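Local atomic coordinates of carbohydrate kinase, FGGY (Rhodospirillum rubrum, PDB entry 3IFR), a protein that probably phosphorylates the sugar D-xylulose, as a carbohydrate kinase of the FGGY family with the actin-like ATPase fold. Residues His214-Val223 with Thr235-Ala243. Numbering follows the deposited sequence.
Sequences HPTHRVLGAV and TGLPVYGGA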
loop_
_atom_site.group_PDB
_atom_site.type_symbol
_atom_site.label_atom_id
_atom_site.label_comp_id
_atom_site.label_asym_id
_atom_site.label_seq_id
_atom_site.Cartn_x
_atom_site.Cartn_y
_atom_site.Cartn_z
ATOM N N HIS A 214 6.082 -13.637 11.857
ATOM C CA HIS A 214 6.468 -12.838 13.019
ATOM C C HIS A 214 5.707 -11.521 12.970
ATOM O O HIS A 214 5.618 -10.902 11.897
ATOM C CB HIS A 214 7.975 -12.568 12.984
ATOM C CG HIS A 214 8.450 -11.577 14.005
ATOM N ND1 HIS A 214 8.948 -11.954 15.231
ATOM C CD2 HIS A 214 8.545 -10.225 13.960
ATOM C CE1 HIS A 214 9.310 -10.877 15.911
ATOM N NE2 HIS A 214 9.098 -9.821 15.145
ATOM N N PRO A 215 5.157 -11.082 14.124
ATOM C CA PRO A 215 4.350 -9.855 14.076
ATOM C C PRO A 215 5.236 -8.635 14.169
ATOM O O PRO A 215 6.143 -8.578 14.998
ATOM C CB PRO A 215 3.469 -9.965 15.321
ATOM C CG PRO A 215 4.217 -10.932 16.249
ATOM C CD PRO A 215 5.392 -11.522 15.507
ATOM N N THR A 216 4.952 -7.643 13.347
ATOM C CA THR A 216 5.770 -6.448 13.260
ATOM C C THR A 216 6.222 -5.834 14.588
ATOM O O THR A 216 7.402 -5.506 14.760
ATOM C CB THR A 216 5.023 -5.380 12.470
ATOM O OG1 THR A 216 4.708 -5.888 11.172
ATOM C CG2 THR A 216 5.864 -4.133 12.334
ATOM N N HIS A 217 5.293 -5.653 15.525
ATOM C CA HIS A 217 5.595 -4.893 16.745
ATOM C C HIS A 217 6.594 -5.565 17.710
ATOM O O HIS A 217 7.210 -4.881 18.543
ATOM C CB HIS A 217 4.308 -4.566 17.490
ATOM C CG HIS A 217 3.639 -5.762 18.082
ATOM N ND1 HIS A 217 2.842 -6.615 17.342
ATOM C CD2 HIS A 217 3.665 -6.268 19.340
ATOM C CE1 HIS A 217 2.390 -7.587 18.125
ATOM N NE2 HIS A 217 2.892 -7.404 19.338
ATOM N N ARG A 218 6.752 -6.888 17.609
ATOM C CA ARG A 218 7.669 -7.594 18.492
ATOM C C ARG A 218 9.099 -7.516 17.972
ATOM O O ARG A 218 9.311 -7.482 16.757
ATOM C CB ARG A 218 7.301 -9.065 18.586
ATOM C CG ARG A 218 6.112 -9.401 19.431
ATOM C CD ARG A 218 6.082 -10.911 19.621
ATOM N NE ARG A 218 4.729 -11.389 19.854
ATOM C CZ ARG A 218 4.301 -12.610 19.547
ATOM N NH1 ARG A 218 5.134 -13.506 18.988
ATOM N NH2 ARG A 218 3.032 -12.926 19.804
ATOM N N VAL A 219 10.074 -7.528 18.878
ATOM C CA VAL A 219 11.478 -7.533 18.509
ATOM C C VAL A 219 11.765 -8.816 17.758
ATOM O O VAL A 219 11.382 -9.894 18.209
ATOM C CB VAL A 219 12.422 -7.465 19.759
ATOM C CG1 VAL A 219 13.785 -6.971 19.368
ATOM C CG2 VAL A 219 11.872 -6.557 20.797
ATOM N N LEU A 220 12.452 -8.695 16.621
ATOM C CA LEU A 220 12.784 -9.824 15.762
ATOM C C LEU A 220 14.178 -10.414 16.070
ATOM O O LEU A 220 14.374 -11.639 16.058
ATOM C CB LEU A 220 12.649 -9.410 14.280
ATOM C CG LEU A 220 13.474 -10.155 13.220
ATOM C CD1 LEU A 220 13.169 -11.639 13.307
ATOM C CD2 LEU A 220 13.208 -9.672 11.803
ATOM N N GLY A 221 15.142 -9.540 16.344
ATOM C CA GLY A 221 16.479 -9.971 16.711
ATOM C C GLY A 221 17.368 -8.766 16.894
ATOM O O GLY A 221 16.901 -7.676 17.182
ATOM N N ALA A 222 18.664 -8.951 16.736
ATOM C CA ALA A 222 19.596 -7.855 16.914
ATOM C C ALA A 222 20.563 -7.813 15.719
ATOM O O ALA A 222 20.825 -8.832 15.113
ATOM C CB ALA A 222 20.361 -8.055 18.190
ATOM N N VAL A 223 21.077 -6.622 15.403
ATOM C CA VAL A 223 22.083 -6.441 14.360
ATOM C C VAL A 223 23.344 -7.196 14.744
ATOM O O VAL A 223 23.898 -7.007 15.821
ATOM C CB VAL A 223 22.452 -4.950 14.152
ATOM C CG1 VAL A 223 23.694 -4.786 13.284
ATOM C CG2 VAL A 223 21.294 -4.177 13.545
ATOM N N THR A 235 26.571 -2.605 16.885
ATOM C CA THR A 235 26.412 -4.031 17.095
ATOM C C THR A 235 25.279 -4.306 18.107
ATOM O O THR A 235 25.113 -3.585 19.086
ATOM C CB THR A 235 27.725 -4.620 17.596
ATOM O OG1 THR A 235 28.747 -4.374 16.614
ATOM C CG2 THR A 235 27.591 -6.108 17.818
ATOM N N GLY A 236 24.482 -5.338 17.870
ATOM C CA GLY A 236 23.438 -5.666 18.831
ATOM C C GLY A 236 22.184 -4.785 18.841
ATOM O O GLY A 236 21.263 -5.055 19.578
ATOM N N LEU A 237 22.146 -3.745 18.012
ATOM C CA LEU A 237 20.952 -2.937 17.858
ATOM C C LEU A 237 19.685 -3.764 17.689
ATOM O O LEU A 237 19.586 -4.572 16.749
ATOM C CB LEU A 237 21.073 -2.061 16.620
ATOM C CG LEU A 237 20.012 -0.967 16.593
ATOM C CD1 LEU A 237 20.325 -0.022 17.747
ATOM C CD2 LEU A 237 19.949 -0.170 15.237
ATOM N N PRO A 238 18.679 -3.524 18.550
ATOM C CA PRO A 238 17.417 -4.251 18.340
ATOM C C PRO A 238 16.784 -4.005 16.970
ATOM O O PRO A 238 16.616 -2.847 16.531
ATOM C CB PRO A 238 16.512 -3.714 19.441
ATOM C CG PRO A 238 17.487 -3.250 20.495
ATOM C CD PRO A 238 18.638 -2.666 19.744
ATOM N N VAL A 239 16.394 -5.090 16.320
ATOM C CA VAL A 239 15.650 -5.004 15.080
ATOM C C VAL A 239 14.254 -5.580 15.249
ATOM O O VAL A 239 14.099 -6.717 15.678
ATOM C CB VAL A 239 16.343 -5.791 13.976
ATOM C CG1 VAL A 239 15.558 -5.652 12.671
ATOM C CG2 VAL A 239 17.787 -5.296 13.803
ATOM N N TYR A 240 13.244 -4.798 14.906
ATOM C CA TYR A 240 11.829 -5.173 15.051
ATOM C C TYR A 240 11.325 -5.995 13.877
ATOM O O TYR A 240 12.049 -6.186 12.901
ATOM C CB TYR A 240 10.982 -3.910 15.242
ATOM C CG TYR A 240 11.223 -3.384 16.624
ATOM C CD1 TYR A 240 12.234 -2.457 16.878
ATOM C CD2 TYR A 240 10.530 -3.928 17.711
ATOM C CE1 TYR A 240 12.494 -2.019 18.165
ATOM C CE2 TYR A 240 10.792 -3.517 18.993
ATOM C CZ TYR A 240 11.766 -2.569 19.221
ATOM O OH TYR A 240 11.993 -2.178 20.517
ATOM N N GLY A 241 10.119 -6.523 14.006
ATOM C CA GLY A 241 9.495 -7.224 12.916
ATOM C C GLY A 241 9.432 -6.321 11.694
ATOM O O GLY A 241 9.247 -5.111 11.813
ATOM N N GLY A 242 9.587 -6.891 10.504
ATOM C CA GLY A 242 9.362 -6.103 9.304
ATOM C C GLY A 242 7.908 -5.673 9.163
ATOM O O GLY A 242 6.984 -6.363 9.629
ATOM N N ALA A 243 7.728 -4.560 8.492
ATOM C CA ALA A 243 6.481 -3.871 8.420
ATOM C C ALA A 243 6.029 -3.765 7.005
ATOM O O ALA A 243 6.772 -3.433 6.172
ATOM C CB ALA A 243 6.637 -2.535 9.009
HETATM O O HOH W 1 6.952 -8.730 11.074
#
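The H214 ring meets G241 edge-on, with CD2 3.3 Å from G241 CA near the ring plane. P215 CD lies over one imidazole face; a water sits in plane at the edge. P215 CG lies over one face of the R218 guanidinium. H214 NE2 donates to R218 O (2.8 Å) from above the carbonyl plane. R218 O thus accepts from the H214 ring of its own segment and from G241 N across the contact. V219 CG2 is oblique to the Y240 ring, 3.7 Å from CE2. With chi1 at -58°, T216 OG1 sits beside its backbone N and donates to G242 O (2.8 Å), tilted from the carbonyl plane. The water bridges H214 O and G242 O.

Strands 219-222 and 238-240 pair antiparallel. L220 N (2.7 Å) and G221 N (3.1 Å) both donate to V239 O in its carbonyl plane, a classic beta bulge. V239 N returns a nearly straight bond to G221 O. V223 CG2 packs crosswise on V239 CG2 at 3.7 Å.

Strand 219-222 is an outermost strand of the six-stranded sheet of the N-terminal, actin-like ATPase domain. Strand 238-244 lies between it and strand 77-84, where I80 touches V239. Helix 163-172 meets L220 and V239, while helix 437-448 packs on T216 and Y240.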